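Local coordinates for putative peptide ABC-transport system periplasmic peptide-binding protein (Campylobacter jejuni, PDB 4OEV) that binds a nickel ion together with oxalate as the extracytoplasmic solute-binding protein of an ABC-type importer, and may also serve peptide transport, at residues R17-Y22 with G136-H141; V33-T38 with H181-K186; R39-E42 with L46-D49; L130-I135 with P390-F395; K474-G479 with F485-Y490. All coordinates share one frame; numbering follows the deposited sequence.

Contact 1: R17-Y22 with G136-H141; sequences RINPAY and GMLPKH
The flat amide of Asn19 presents OD1 to Leu138, whose methyl CD2 lies 3.3 Å from that oxygen. The two side chains cross at about a right angle. Within 17-22 the Tyr22 ring is covered on both faces. Arg17 NH1 lies over the centre of one face, and Ala21 CB sits toward the rim of the opposite face. The guanidinium of Arg17 turns one of its own faces to Tyr22 CD1.

CG of Asn19 lies opposite its backbone N (chi1 177°). This brings OD1 within 2.9 Å of Ala21 N. That N-H comes from above the carbonyl plane, with a bond angle of 159°. The other end of the amide, ND2, bonds to Asn154.

Pro20 fills the rest of the contact. Its CB packs 3.5 Å from Gly136 O, and its CG lies 3.9 Å from Gly136 CA. Its CD meets Leu138 CD2 at 3.9 Å as the two side chains slide past each other. Gly136 O is buried here and has no polar partner in the model.

Helix 81-92 adds Phe91 against Ala21 and Leu138. The arrangement is an Asx turn that opens a short 3-10 segment, packed on the loop leading into helix 140-143.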
# COMPACT_ATOMS: atom_id res chain seq x y z
N ARG A 17 4.87 11.60 -10.25
CA ARG A 17 4.56 11.31 -11.67
C ARG A 17 3.18 10.68 -11.71
O ARG A 17 2.97 9.59 -11.17
CB ARG A 17 5.63 10.39 -12.29
CG ARG A 17 6.99 11.01 -12.45
CD ARG A 17 8.01 9.98 -12.96
NE ARG A 17 8.43 9.05 -11.92
CZ ARG A 17 9.33 8.08 -12.09
NH1 ARG A 17 9.93 7.88 -13.26
NH2 ARG A 17 9.64 7.31 -11.08
N ILE A 18 2.20 11.42 -12.24
CA ILE A 18 0.85 10.89 -12.27
C ILE A 18 0.74 9.99 -13.48
O ILE A 18 0.16 10.36 -14.50
CB ILE A 18 -0.22 12.01 -12.27
CG1 ILE A 18 -0.06 12.90 -11.02
CG2 ILE A 18 -1.63 11.38 -12.23
CD1 ILE A 18 -0.95 14.17 -11.02
N ASN A 19 1.26 8.79 -13.32
CA ASN A 19 1.43 7.85 -14.42
C ASN A 19 1.35 6.47 -13.82
O ASN A 19 2.13 6.14 -12.93
CB ASN A 19 2.76 8.12 -15.10
CG ASN A 19 3.07 7.17 -16.22
OD1 ASN A 19 2.54 6.06 -16.30
ND2 ASN A 19 3.92 7.61 -17.11
N PRO A 20 0.36 5.67 -14.26
CA PRO A 20 0.17 4.30 -13.77
C PRO A 20 1.48 3.47 -13.70
O PRO A 20 1.61 2.66 -12.79
CB PRO A 20 -0.81 3.71 -14.78
CG PRO A 20 -1.55 4.89 -15.32
CD PRO A 20 -0.74 6.12 -15.13
N ALA A 21 2.43 3.68 -14.62
CA ALA A 21 3.67 2.90 -14.62
C ALA A 21 4.50 3.10 -13.34
O ALA A 21 5.36 2.25 -13.04
CB ALA A 21 4.50 3.22 -15.82
N TYR A 22 4.26 4.20 -12.62
CA TYR A 22 5.01 4.54 -11.40
C TYR A 22 4.11 4.57 -10.15
O TYR A 22 4.49 5.11 -9.09
CB TYR A 22 5.76 5.90 -11.60
CG TYR A 22 6.60 5.81 -12.86
CD1 TYR A 22 7.73 4.98 -12.88
CD2 TYR A 22 6.24 6.47 -14.02
CE1 TYR A 22 8.49 4.83 -14.01
CE2 TYR A 22 7.01 6.33 -15.21
CZ TYR A 22 8.13 5.51 -15.18
OH TYR A 22 8.92 5.33 -16.28
N GLY A 136 -4.11 1.62 -14.43
CA GLY A 136 -4.55 2.47 -15.52
C GLY A 136 -3.88 2.09 -16.84
O GLY A 136 -2.76 1.56 -16.82
N MET A 137 -4.58 2.30 -17.97
CA MET A 137 -3.97 2.15 -19.30
C MET A 137 -3.36 3.50 -19.74
O MET A 137 -3.81 4.58 -19.31
CB MET A 137 -4.99 1.62 -20.31
CG MET A 137 -5.49 0.18 -20.04
SD MET A 137 -4.21 -1.08 -20.25
CE MET A 137 -3.70 -1.17 -18.51
N LEU A 138 -2.27 3.43 -20.48
CA LEU A 138 -1.56 4.61 -20.99
C LEU A 138 -1.93 4.87 -22.47
O LEU A 138 -2.25 3.92 -23.18
CB LEU A 138 -0.06 4.43 -20.92
CG LEU A 138 0.52 4.26 -19.51
CD1 LEU A 138 1.95 3.79 -19.63
CD2 LEU A 138 0.43 5.60 -18.85
N PRO A 139 -1.82 6.13 -22.91
CA PRO A 139 -2.10 6.48 -24.31
C PRO A 139 -0.90 6.35 -25.23
O PRO A 139 0.00 7.19 -25.23
CB PRO A 139 -2.58 7.93 -24.21
CG PRO A 139 -1.92 8.48 -22.98
CD PRO A 139 -1.77 7.33 -22.05
N LYS A 140 -0.93 5.31 -26.04
CA LYS A 140 0.10 5.09 -27.06
C LYS A 140 0.35 6.33 -27.90
O LYS A 140 1.49 6.73 -28.09
CB LYS A 140 -0.29 3.92 -27.94
CG LYS A 140 0.66 3.65 -29.10
CD LYS A 140 0.36 2.30 -29.69
CE LYS A 140 1.31 1.92 -30.82
NZ LYS A 140 0.99 2.69 -32.05
N HIS A 141 -0.73 6.99 -28.35
CA HIS A 141 -0.57 8.08 -29.31
C HIS A 141 0.16 9.30 -28.75
O HIS A 141 0.57 10.18 -29.54
CB HIS A 141 -1.94 8.53 -29.87
CG HIS A 141 -2.79 9.24 -28.88
ND1 HIS A 141 -3.71 8.59 -28.09
CD2 HIS A 141 -2.87 10.55 -28.54
CE1 HIS A 141 -4.32 9.46 -27.30
NE2 HIS A 141 -3.82 10.66 -27.54

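Contact 2: V33-T38 with H181-K186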
# COMPACT_ATOMS: atom_id res chain seq x y z
N VAL A 33 -7.51 10.08 -12.92
CA VAL A 33 -7.20 10.36 -14.32
C VAL A 33 -7.24 9.10 -15.20
O VAL A 33 -7.63 9.15 -16.38
CB VAL A 33 -5.81 11.04 -14.40
CG1 VAL A 33 -5.39 11.33 -15.83
CG2 VAL A 33 -5.81 12.31 -13.56
N PHE A 34 -6.84 7.96 -14.64
CA PHE A 34 -6.72 6.75 -15.45
C PHE A 34 -7.73 5.70 -15.06
O PHE A 34 -8.31 5.76 -13.96
CB PHE A 34 -5.31 6.17 -15.33
CG PHE A 34 -4.25 7.11 -15.81
CD1 PHE A 34 -3.83 7.09 -17.14
CD2 PHE A 34 -3.69 8.03 -14.94
CE1 PHE A 34 -2.86 7.97 -17.59
CE2 PHE A 34 -2.71 8.92 -15.38
CZ PHE A 34 -2.28 8.88 -16.71
N SER A 35 -7.97 4.76 -15.96
CA SER A 35 -8.76 3.59 -15.61
C SER A 35 -8.15 2.40 -16.29
O SER A 35 -7.50 2.55 -17.34
CB SER A 35 -10.23 3.77 -16.00
OG SER A 35 -10.32 3.96 -17.40
N GLY A 36 -8.41 1.23 -15.72
CA GLY A 36 -7.80 -0.01 -16.16
C GLY A 36 -8.80 -0.91 -16.83
O GLY A 36 -9.98 -0.54 -17.01
N LEU A 37 -8.33 -2.09 -17.25
CA LEU A 37 -9.17 -3.09 -17.87
C LEU A 37 -10.18 -3.65 -16.89
O LEU A 37 -11.28 -4.04 -17.30
CB LEU A 37 -8.33 -4.24 -18.43
CG LEU A 37 -7.33 -3.80 -19.49
CD1 LEU A 37 -6.57 -5.02 -20.07
CD2 LEU A 37 -8.08 -3.01 -20.59
N THR A 38 -9.79 -3.72 -15.62
CA THR A 38 -10.67 -4.22 -14.60
C THR A 38 -10.81 -3.21 -13.47
O THR A 38 -10.05 -2.24 -13.38
CB THR A 38 -10.18 -5.57 -14.03
OG1 THR A 38 -8.91 -5.39 -13.41
CG2 THR A 38 -10.02 -6.63 -15.13
N HIS A 181 -17.25 12.96 -20.87
CA HIS A 181 -17.43 11.77 -21.68
C HIS A 181 -16.84 10.55 -21.01
O HIS A 181 -15.99 9.86 -21.59
CB HIS A 181 -16.81 11.95 -23.07
CG HIS A 181 -17.27 13.18 -23.79
ND1 HIS A 181 -16.42 14.23 -24.08
CD2 HIS A 181 -18.49 13.54 -24.25
CE1 HIS A 181 -17.11 15.18 -24.70
NE2 HIS A 181 -18.36 14.79 -24.82
N PHE A 182 -17.26 10.28 -19.77
CA PHE A 182 -16.76 9.14 -19.01
C PHE A 182 -17.71 7.97 -19.29
O PHE A 182 -18.89 8.01 -18.98
CB PHE A 182 -16.68 9.47 -17.51
CG PHE A 182 -16.06 8.39 -16.67
CD1 PHE A 182 -14.91 7.73 -17.09
CD2 PHE A 182 -16.60 8.07 -15.44
CE1 PHE A 182 -14.33 6.74 -16.32
CE2 PHE A 182 -16.02 7.10 -14.65
CZ PHE A 182 -14.88 6.42 -15.09
N TYR A 183 -17.17 6.94 -19.94
CA TYR A 183 -17.95 5.81 -20.45
C TYR A 183 -18.72 5.08 -19.32
O TYR A 183 -19.74 4.43 -19.54
CB TYR A 183 -17.00 4.83 -21.17
CG TYR A 183 -15.94 4.32 -20.21
CD1 TYR A 183 -16.10 3.12 -19.52
CD2 TYR A 183 -14.79 5.07 -19.97
CE1 TYR A 183 -15.12 2.68 -18.62
CE2 TYR A 183 -13.80 4.62 -19.09
CZ TYR A 183 -13.97 3.44 -18.41
OH TYR A 183 -12.98 3.04 -17.51
N LEU A 184 -18.16 5.15 -18.12
CA LEU A 184 -18.63 4.32 -17.02
C LEU A 184 -19.90 4.86 -16.34
O LEU A 184 -20.76 4.08 -15.92
CB LEU A 184 -17.50 4.18 -16.01
CG LEU A 184 -17.59 2.99 -15.06
CD1 LEU A 184 -17.56 1.67 -15.82
CD2 LEU A 184 -16.46 3.06 -14.03
N ASP A 185 -19.97 6.19 -16.20
CA ASP A 185 -21.12 6.89 -15.61
C ASP A 185 -20.91 8.42 -15.63
O ASP A 185 -19.82 8.90 -15.95
CB ASP A 185 -21.36 6.41 -14.19
CG ASP A 185 -22.83 6.28 -13.88
OD1 ASP A 185 -23.60 7.13 -14.37
OD2 ASP A 185 -23.21 5.32 -13.17
N LYS A 186 -21.91 9.19 -15.26
CA LYS A 186 -21.69 10.63 -15.21
C LYS A 186 -21.01 10.98 -13.89
O LYS A 186 -21.43 10.51 -12.83
CB LYS A 186 -23.01 11.43 -15.35
CG LYS A 186 -23.67 11.22 -16.68
CD LYS A 186 -22.68 11.55 -17.80
CE LYS A 186 -23.34 11.58 -19.17
NZ LYS A 186 -24.50 12.50 -19.07
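The hydroxyl of Tyr183 is held by two partners, Ser35 and Asp49. Tyr183 OH lies 2.8 Å from Ser35 OG, and it also bonds to OD1 of Asp49. The contact joins two loops of a family 5 solute-binding protein. One is the long connection of the beta hairpin formed by strands 173-178 and 191-196. The other runs from helix 30-33 to strand 38-40.

Ser35 OG lies near the plane of the tyrosine ring, at its edge. It has a further partner in OG1 of Thr160. The polar groups therefore form a chain: Thr160, Ser35, Tyr183, Asp49. The carboxylate at its end would probably polarise the phenol group.

Both side chains hold their first torsion between the backbone N and the carbonyl carbon (chi1 61° for Ser35 and 60° for Tyr183). Ser35 and Tyr183 point toward each other and meet through their ends; the nearest CA atoms, of Ser35 and Leu184, are 10.0 Å apart. The two segments bury just 85 Å² between them, so the link is narrow and mostly polar.

Backbone bonds from Ser35 to Met137 and from Gly36 to Leu50 tie the first loop to its surroundings. Beside the bonded hydroxyls, Ser35 CB lies 3.2 Å from Tyr183 OH.

Contact 3: R39-E42 with L46-D49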
# COMPACT_ATOMS: atom_id res chain seq x y z
N ARG A 39 -11.78 -3.44 -12.60
CA ARG A 39 -12.01 -2.55 -11.44
C ARG A 39 -12.63 -3.38 -10.32
O ARG A 39 -12.91 -4.57 -10.52
CB ARG A 39 -12.92 -1.39 -11.83
CG ARG A 39 -14.36 -1.84 -12.09
CD ARG A 39 -15.24 -0.73 -12.60
NE ARG A 39 -16.45 -1.32 -13.15
CZ ARG A 39 -17.56 -1.60 -12.46
NH1 ARG A 39 -18.60 -2.16 -13.08
NH2 ARG A 39 -17.66 -1.29 -11.16
N PHE A 40 -12.81 -2.80 -9.13
CA PHE A 40 -13.42 -3.51 -8.01
C PHE A 40 -14.60 -2.72 -7.45
O PHE A 40 -14.50 -1.50 -7.35
CB PHE A 40 -12.39 -3.76 -6.90
CG PHE A 40 -11.11 -4.34 -7.42
CD1 PHE A 40 -11.01 -5.71 -7.62
CD2 PHE A 40 -10.03 -3.52 -7.73
CE1 PHE A 40 -9.84 -6.28 -8.15
CE2 PHE A 40 -8.86 -4.08 -8.25
CZ PHE A 40 -8.77 -5.45 -8.46
N ASP A 41 -15.66 -3.42 -7.02
CA ASP A 41 -16.85 -2.74 -6.49
C ASP A 41 -16.78 -2.66 -4.96
O ASP A 41 -15.72 -2.91 -4.39
CB ASP A 41 -18.15 -3.41 -6.97
CG ASP A 41 -18.34 -4.85 -6.47
OD1 ASP A 41 -17.61 -5.29 -5.55
OD2 ASP A 41 -19.21 -5.56 -7.03
N GLU A 42 -17.90 -2.32 -4.31
CA GLU A 42 -17.85 -2.08 -2.86
C GLU A 42 -17.54 -3.35 -2.09
O GLU A 42 -17.16 -3.29 -0.92
CB GLU A 42 -19.17 -1.50 -2.36
CG GLU A 42 -20.35 -2.33 -2.79
CD GLU A 42 -21.10 -1.67 -3.91
OE1 GLU A 42 -20.46 -1.41 -4.94
OE2 GLU A 42 -22.31 -1.41 -3.78
N LEU A 46 -14.04 -8.30 -8.52
CA LEU A 46 -13.50 -7.92 -9.80
C LEU A 46 -14.64 -7.70 -10.79
O LEU A 46 -15.54 -8.55 -10.89
CB LEU A 46 -12.54 -9.00 -10.33
CG LEU A 46 -11.72 -8.77 -11.58
CD1 LEU A 46 -10.57 -7.82 -11.39
CD2 LEU A 46 -11.17 -10.11 -12.04
N LYS A 47 -14.62 -6.56 -11.49
CA LYS A 47 -15.65 -6.22 -12.48
C LYS A 47 -15.01 -5.68 -13.72
O LYS A 47 -13.93 -5.09 -13.65
CB LYS A 47 -16.65 -5.18 -11.96
CG LYS A 47 -17.48 -5.61 -10.77
CD LYS A 47 -18.44 -6.74 -11.11
CE LYS A 47 -19.38 -6.99 -9.93
NZ LYS A 47 -20.27 -8.17 -10.16
N PRO A 48 -15.70 -5.81 -14.87
CA PRO A 48 -15.17 -5.24 -16.12
C PRO A 48 -15.05 -3.73 -16.03
O PRO A 48 -15.89 -3.07 -15.38
CB PRO A 48 -16.21 -5.65 -17.17
CG PRO A 48 -16.96 -6.76 -16.56
CD PRO A 48 -16.91 -6.61 -15.08
N ASP A 49 -14.02 -3.17 -16.66
CA ASP A 49 -13.94 -1.72 -16.74
C ASP A 49 -13.64 -1.34 -18.18
O ASP A 49 -14.56 -1.30 -18.98
CB ASP A 49 -12.88 -1.14 -15.78
CG ASP A 49 -13.02 0.38 -15.66
OD1 ASP A 49 -13.79 0.92 -16.52
OD2 ASP A 49 -12.40 1.02 -14.79
O HOH W 1 -18.84 -2.22 -15.96
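Hydrogen bonds between Arg39 and Lys47 set the register of this antiparallel hairpin. Arg39 N gives to Lys47 O at 2.9 Å, and Lys47 N gives to Arg39 O at 2.8 Å. Phe40 and Leu46 form the next, non-hydrogen-bonded pair. A side-chain bond adds to these: Arg39 NE gives to Pro48 O at 2.9 Å, with the oxygen tilted 26° from the guanidinium plane. A water joins the same two residues, accepting from Arg39 NH1 and donating to Pro48 O. That carbonyl thus receives two donors, which should limit rotation of the guanidinium.

Packing follows on both faces. Lys47 CB sits over the centre of the guanidinium, 3.7 Å from Arg39 CZ. The side chain of Asp49 crosses that of Arg39 at about a right angle and only packs on it, with Asp49 CG 3.9 Å from Arg39 CD. Asp49 OD1 is bonded to Tyr183 OH. On the other face, Phe40 CE1 meets Leu46 CD1 at 3.7 Å.

Charge adds a looser term. Lys47 bends at chi2 (-66°) and lays CE 3.2 Å from Asp41 OD2. Lys47 NZ stays beyond salt-bridge range of that oxygen. Asp41 OD1 accepts from Asn43 N, an Asx turn, and also from Ser45 N, within the hairpin loop.

Phe40 and Leu46 pack on helix 129-132. Leu46 and Pro48 lean on Trp54 of strand 51-56.

Contact 4: L130-I135 with P390-F395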
# COMPACT_ATOMS: atom_id res chain seq x y z
N LEU A 130 -5.36 -10.51 -13.43
CA LEU A 130 -6.58 -9.73 -13.61
C LEU A 130 -6.62 -8.60 -12.58
O LEU A 130 -7.02 -7.48 -12.90
CB LEU A 130 -7.81 -10.61 -13.48
CG LEU A 130 -8.01 -11.49 -14.72
CD1 LEU A 130 -9.13 -12.49 -14.46
CD2 LEU A 130 -8.32 -10.63 -15.93
N ASP A 131 -6.19 -8.88 -11.34
CA ASP A 131 -6.10 -7.82 -10.34
C ASP A 131 -5.10 -6.80 -10.83
O ASP A 131 -5.32 -5.61 -10.70
CB ASP A 131 -5.66 -8.34 -8.94
CG ASP A 131 -6.81 -8.89 -8.15
OD1 ASP A 131 -7.91 -9.11 -8.77
OD2 ASP A 131 -6.66 -9.03 -6.91
N ALA A 132 -4.00 -7.29 -11.40
CA ALA A 132 -2.91 -6.42 -11.88
C ALA A 132 -3.38 -5.50 -13.00
O ALA A 132 -2.87 -4.38 -13.14
CB ALA A 132 -1.72 -7.26 -12.35
N LEU A 133 -4.32 -6.00 -13.80
CA LEU A 133 -4.84 -5.24 -14.93
C LEU A 133 -5.87 -4.19 -14.50
O LEU A 133 -6.55 -3.58 -15.35
CB LEU A 133 -5.44 -6.21 -15.98
CG LEU A 133 -4.43 -7.04 -16.75
CD1 LEU A 133 -5.06 -8.18 -17.50
CD2 LEU A 133 -3.68 -6.14 -17.69
N SER A 134 -5.98 -3.94 -13.18
CA SER A 134 -6.85 -2.85 -12.74
C SER A 134 -6.02 -1.56 -12.80
O SER A 134 -6.56 -0.48 -12.61
CB SER A 134 -7.42 -3.10 -11.33
OG SER A 134 -6.39 -3.26 -10.35
N ILE A 135 -4.71 -1.68 -13.08
CA ILE A 135 -3.87 -0.49 -13.23
C ILE A 135 -4.30 0.30 -14.46
O ILE A 135 -4.80 -0.29 -15.44
CB ILE A 135 -2.35 -0.83 -13.36
CG1 ILE A 135 -1.49 0.40 -13.08
CG2 ILE A 135 -1.98 -1.43 -14.70
CD1 ILE A 135 -1.37 0.78 -11.59
N PRO A 390 -2.94 -11.46 -2.76
CA PRO A 390 -1.88 -11.51 -1.73
C PRO A 390 -0.46 -11.29 -2.23
O PRO A 390 0.42 -11.01 -1.41
CB PRO A 390 -2.01 -12.93 -1.17
CG PRO A 390 -2.80 -13.71 -2.21
CD PRO A 390 -3.78 -12.67 -2.73
N ASP A 391 -0.22 -11.42 -3.53
CA ASP A 391 1.09 -11.16 -4.11
C ASP A 391 1.52 -9.71 -3.97
O ASP A 391 2.70 -9.43 -3.81
CB ASP A 391 1.09 -11.56 -5.62
CG ASP A 391 2.50 -11.41 -6.29
OD1 ASP A 391 3.48 -12.01 -5.80
OD2 ASP A 391 2.63 -10.71 -7.32
N PHE A 392 0.56 -8.77 -4.05
CA PHE A 392 0.94 -7.35 -4.32
C PHE A 392 1.74 -6.63 -3.21
O PHE A 392 2.66 -5.81 -3.51
CB PHE A 392 -0.33 -6.55 -4.65
CG PHE A 392 -0.91 -6.89 -5.99
CD1 PHE A 392 -0.12 -7.45 -6.96
CD2 PHE A 392 -2.27 -6.71 -6.24
CE1 PHE A 392 -0.67 -7.80 -8.23
CE2 PHE A 392 -2.81 -7.06 -7.49
CZ PHE A 392 -2.01 -7.61 -8.48
N HIS A 393 1.42 -6.87 -1.94
CA HIS A 393 2.32 -6.28 -0.94
C HIS A 393 3.17 -7.36 -0.26
O HIS A 393 3.60 -7.23 0.87
CB HIS A 393 1.52 -5.45 0.08
CG HIS A 393 1.05 -4.14 -0.48
ND1 HIS A 393 0.86 -3.01 0.28
CD2 HIS A 393 0.79 -3.77 -1.77
CE1 HIS A 393 0.45 -2.02 -0.49
NE2 HIS A 393 0.43 -2.44 -1.74
N THR A 394 3.45 -8.45 -0.96
CA THR A 394 4.36 -9.38 -0.33
C THR A 394 5.58 -9.56 -1.17
O THR A 394 6.70 -9.55 -0.62
CB THR A 394 3.74 -10.80 -0.03
OG1 THR A 394 3.21 -11.35 -1.23
CG2 THR A 394 2.63 -10.75 1.02
N PHE A 395 5.42 -9.68 -2.50
CA PHE A 395 6.60 -9.90 -3.31
C PHE A 395 7.61 -8.72 -3.25
O PHE A 395 8.83 -8.92 -2.95
CB PHE A 395 6.20 -10.20 -4.77
CG PHE A 395 7.34 -10.81 -5.60
CD1 PHE A 395 7.58 -12.16 -5.57
CD2 PHE A 395 8.18 -9.99 -6.38
CE1 PHE A 395 8.64 -12.74 -6.35
CE2 PHE A 395 9.26 -10.54 -7.14
CZ PHE A 395 9.48 -11.91 -7.12
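The segment that sends Phe392 to Asp131 and Ala132 begins with Pro390, whose O accepts from Thr394 OG1 at 2.8 Å. Asp391 comes next. Its carbonyl takes the N-H groups of Thr394 and Phe395, and its carboxylate is shared between Arg429 and Tyr126.

Phe392 makes the contact. Its CG lies opposite the carbonyl carbon (chi1 -71°), which carries the ring edge-on to the end of helix 129-132. Phe392 CE2 is 3.4 Å from Asp131 CB. Phe392 CZ is 3.5 Å from Ala132 N and 3.9 Å from Ala132 CB. Asp131 CB and Ala132 N lie at the ring edge, near its plane. The side chain of Phe392 is about 13 Å from the nickel ion, and the contact probably spans the two lobes of the binding protein.

Phe395 then starts helix 395-398.

Asp131 offers Phe392 its CB, while its OD2 is taken by Asp389 N. The contact is therefore van der Waals packing without directional bonds.

Contact 5: K474-G479 with F485-Y490; sequences KTRTLG and FTWNVY
Arg476 and Trp487 both set CG between the backbone N and the carbonyl carbon (chi1 67° and 71°), which lays the arginine chain over one face of the indole. That chain is extended from CG to NE. Its CD forms a CH-pi contact, 3.5 Å from the centroid of the five-membered ring of Trp487. The guanidinium lies almost parallel to the indole, 12° from its plane. Its centre sits over Trp487 CB, and Arg476 NH2 comes within 3.4 Å of Trp487 CE3. Asn488 CB covers the opposite face of the indole.

Trp487 NE1 gives to Lys474 O at 3.0 Å, from well above the carbonyl plane. Lys474 CB packs 3.6 Å from Trp487 CZ2. Lys474 N also gives a longer bond, 3.3 Å, to Asn488 OD1. That amide is fixed more firmly by Glu491 and Gly472 through ND2, and Trp492 gives to OD1. Farther on, Leu478 CD1 touches Phe485 CB at 3.8 Å.

The five residues between the segments include His480 and His481, which bind the nickel. Leu478 and Phe485 rest on strands 231-236 and 454-467. Phe485, Thr486 and Val489 reach strand 6-11.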
# COMPACT_ATOMS: atom_id res chain seq x y z
N LYS A 474 -19.24 5.58 -0.44
CA LYS A 474 -19.37 4.16 -0.19
C LYS A 474 -18.08 3.63 0.42
O LYS A 474 -16.98 4.03 -0.00
CB LYS A 474 -19.67 3.41 -1.49
CG LYS A 474 -21.08 3.67 -2.07
CD LYS A 474 -21.21 2.84 -3.34
CE LYS A 474 -22.60 2.93 -3.98
NZ LYS A 474 -22.53 2.47 -5.40
N THR A 475 -18.21 2.72 1.40
CA THR A 475 -17.02 2.09 2.01
C THR A 475 -16.63 0.88 1.20
O THR A 475 -17.43 0.34 0.42
CB THR A 475 -17.27 1.61 3.44
OG1 THR A 475 -18.32 0.65 3.42
CG2 THR A 475 -17.66 2.78 4.37
N ARG A 476 -15.37 0.49 1.37
CA ARG A 476 -14.91 -0.84 1.00
C ARG A 476 -13.60 -1.09 1.73
O ARG A 476 -13.08 -0.21 2.44
CB ARG A 476 -14.79 -1.00 -0.53
CG ARG A 476 -13.72 -0.19 -1.21
CD ARG A 476 -13.67 -0.48 -2.74
NE ARG A 476 -12.36 -0.07 -3.21
CZ ARG A 476 -11.96 0.04 -4.47
NH1 ARG A 476 -10.71 0.45 -4.70
NH2 ARG A 476 -12.80 -0.22 -5.47
N THR A 477 -13.09 -2.31 1.63
CA THR A 477 -11.88 -2.66 2.35
C THR A 477 -10.72 -1.88 1.76
O THR A 477 -10.39 -2.00 0.58
CB THR A 477 -11.64 -4.17 2.31
OG1 THR A 477 -12.80 -4.79 2.88
CG2 THR A 477 -10.42 -4.57 3.17
N LEU A 478 -10.12 -1.04 2.61
CA LEU A 478 -9.06 -0.14 2.18
C LEU A 478 -7.70 -0.84 2.19
O LEU A 478 -7.56 -1.99 2.68
CB LEU A 478 -9.01 1.11 3.09
CG LEU A 478 -10.33 1.92 3.09
CD1 LEU A 478 -10.18 3.23 3.84
CD2 LEU A 478 -10.90 2.15 1.63
N GLY A 479 -6.71 -0.16 1.61
CA GLY A 479 -5.34 -0.64 1.62
C GLY A 479 -4.52 0.24 2.53
O GLY A 479 -5.04 1.03 3.34
N PHE A 485 -10.03 5.03 -0.26
CA PHE A 485 -11.23 5.58 0.37
C PHE A 485 -12.00 6.52 -0.58
O PHE A 485 -13.18 6.83 -0.34
CB PHE A 485 -10.89 6.27 1.71
CG PHE A 485 -10.25 7.63 1.58
CD1 PHE A 485 -11.04 8.79 1.67
CD2 PHE A 485 -8.87 7.77 1.40
CE1 PHE A 485 -10.46 10.07 1.58
CE2 PHE A 485 -8.29 9.02 1.28
CZ PHE A 485 -9.10 10.19 1.39
N THR A 486 -11.36 6.89 -1.68
CA THR A 486 -11.92 7.73 -2.73
C THR A 486 -12.31 6.94 -3.98
O THR A 486 -12.51 7.54 -5.05
CB THR A 486 -10.90 8.82 -3.14
OG1 THR A 486 -9.63 8.20 -3.41
CG2 THR A 486 -10.73 9.82 -2.05
N TRP A 487 -12.47 5.62 -3.83
CA TRP A 487 -12.62 4.73 -4.99
C TRP A 487 -13.89 5.06 -5.78
O TRP A 487 -13.91 4.83 -6.98
CB TRP A 487 -12.67 3.25 -4.58
CG TRP A 487 -13.95 2.91 -3.88
CD1 TRP A 487 -14.24 3.12 -2.53
CD2 TRP A 487 -15.14 2.34 -4.46
NE1 TRP A 487 -15.55 2.70 -2.27
CE2 TRP A 487 -16.11 2.24 -3.43
CE3 TRP A 487 -15.49 1.91 -5.75
CZ2 TRP A 487 -17.40 1.70 -3.66
CZ3 TRP A 487 -16.78 1.39 -5.98
CH2 TRP A 487 -17.71 1.29 -4.94
N ASN A 488 -14.94 5.59 -5.12
CA ASN A 488 -16.16 5.93 -5.87
C ASN A 488 -16.44 7.43 -5.83
O ASN A 488 -17.61 7.88 -5.84
CB ASN A 488 -17.39 5.13 -5.38
CG ASN A 488 -18.06 5.73 -4.15
OD1 ASN A 488 -17.41 6.02 -3.13
ND2 ASN A 488 -19.37 5.94 -4.25
N VAL A 489 -15.37 8.21 -5.78
CA VAL A 489 -15.51 9.66 -5.63
C VAL A 489 -16.38 10.28 -6.74
O VAL A 489 -17.07 11.27 -6.50
CB VAL A 489 -14.14 10.36 -5.60
CG1 VAL A 489 -13.43 10.17 -6.93
CG2 VAL A 489 -14.32 11.84 -5.26
N TYR A 490 -16.42 9.67 -7.93
CA TYR A 490 -17.26 10.22 -8.99
C TYR A 490 -18.76 10.10 -8.70
O TYR A 490 -19.58 10.56 -9.50
CB TYR A 490 -16.93 9.54 -10.35
CG TYR A 490 -16.96 8.01 -10.36
CD1 TYR A 490 -18.14 7.31 -10.59
CD2 TYR A 490 -15.79 7.28 -10.13
CE1 TYR A 490 -18.16 5.93 -10.61
CE2 TYR A 490 -15.80 5.89 -10.15
CZ TYR A 490 -16.99 5.22 -10.39
OH TYR A 490 -17.01 3.84 -10.40

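In the fold
From the N terminus, contact 1 closes the first long loop, from 17-22 to 136-141. Contact 2 opens inside it and closes later, at 181-186, so the two cross. The small hairpin of contact 3 lies within both loops. Contact 4 opens at 130-135, before contacts 1 and 2 have closed, and crosses both on its way to 390-395. Contact 5 comes after all of them, near the C terminus, and closes a short loop. Ser35 to Met137 joins contacts 2 and 1. Thr38 links contact 2 to the helix end of contact 4. Arg476 of contact 5 packs on the hairpin of contact 3, bringing the C-terminal loop onto the N-terminal part of the fold.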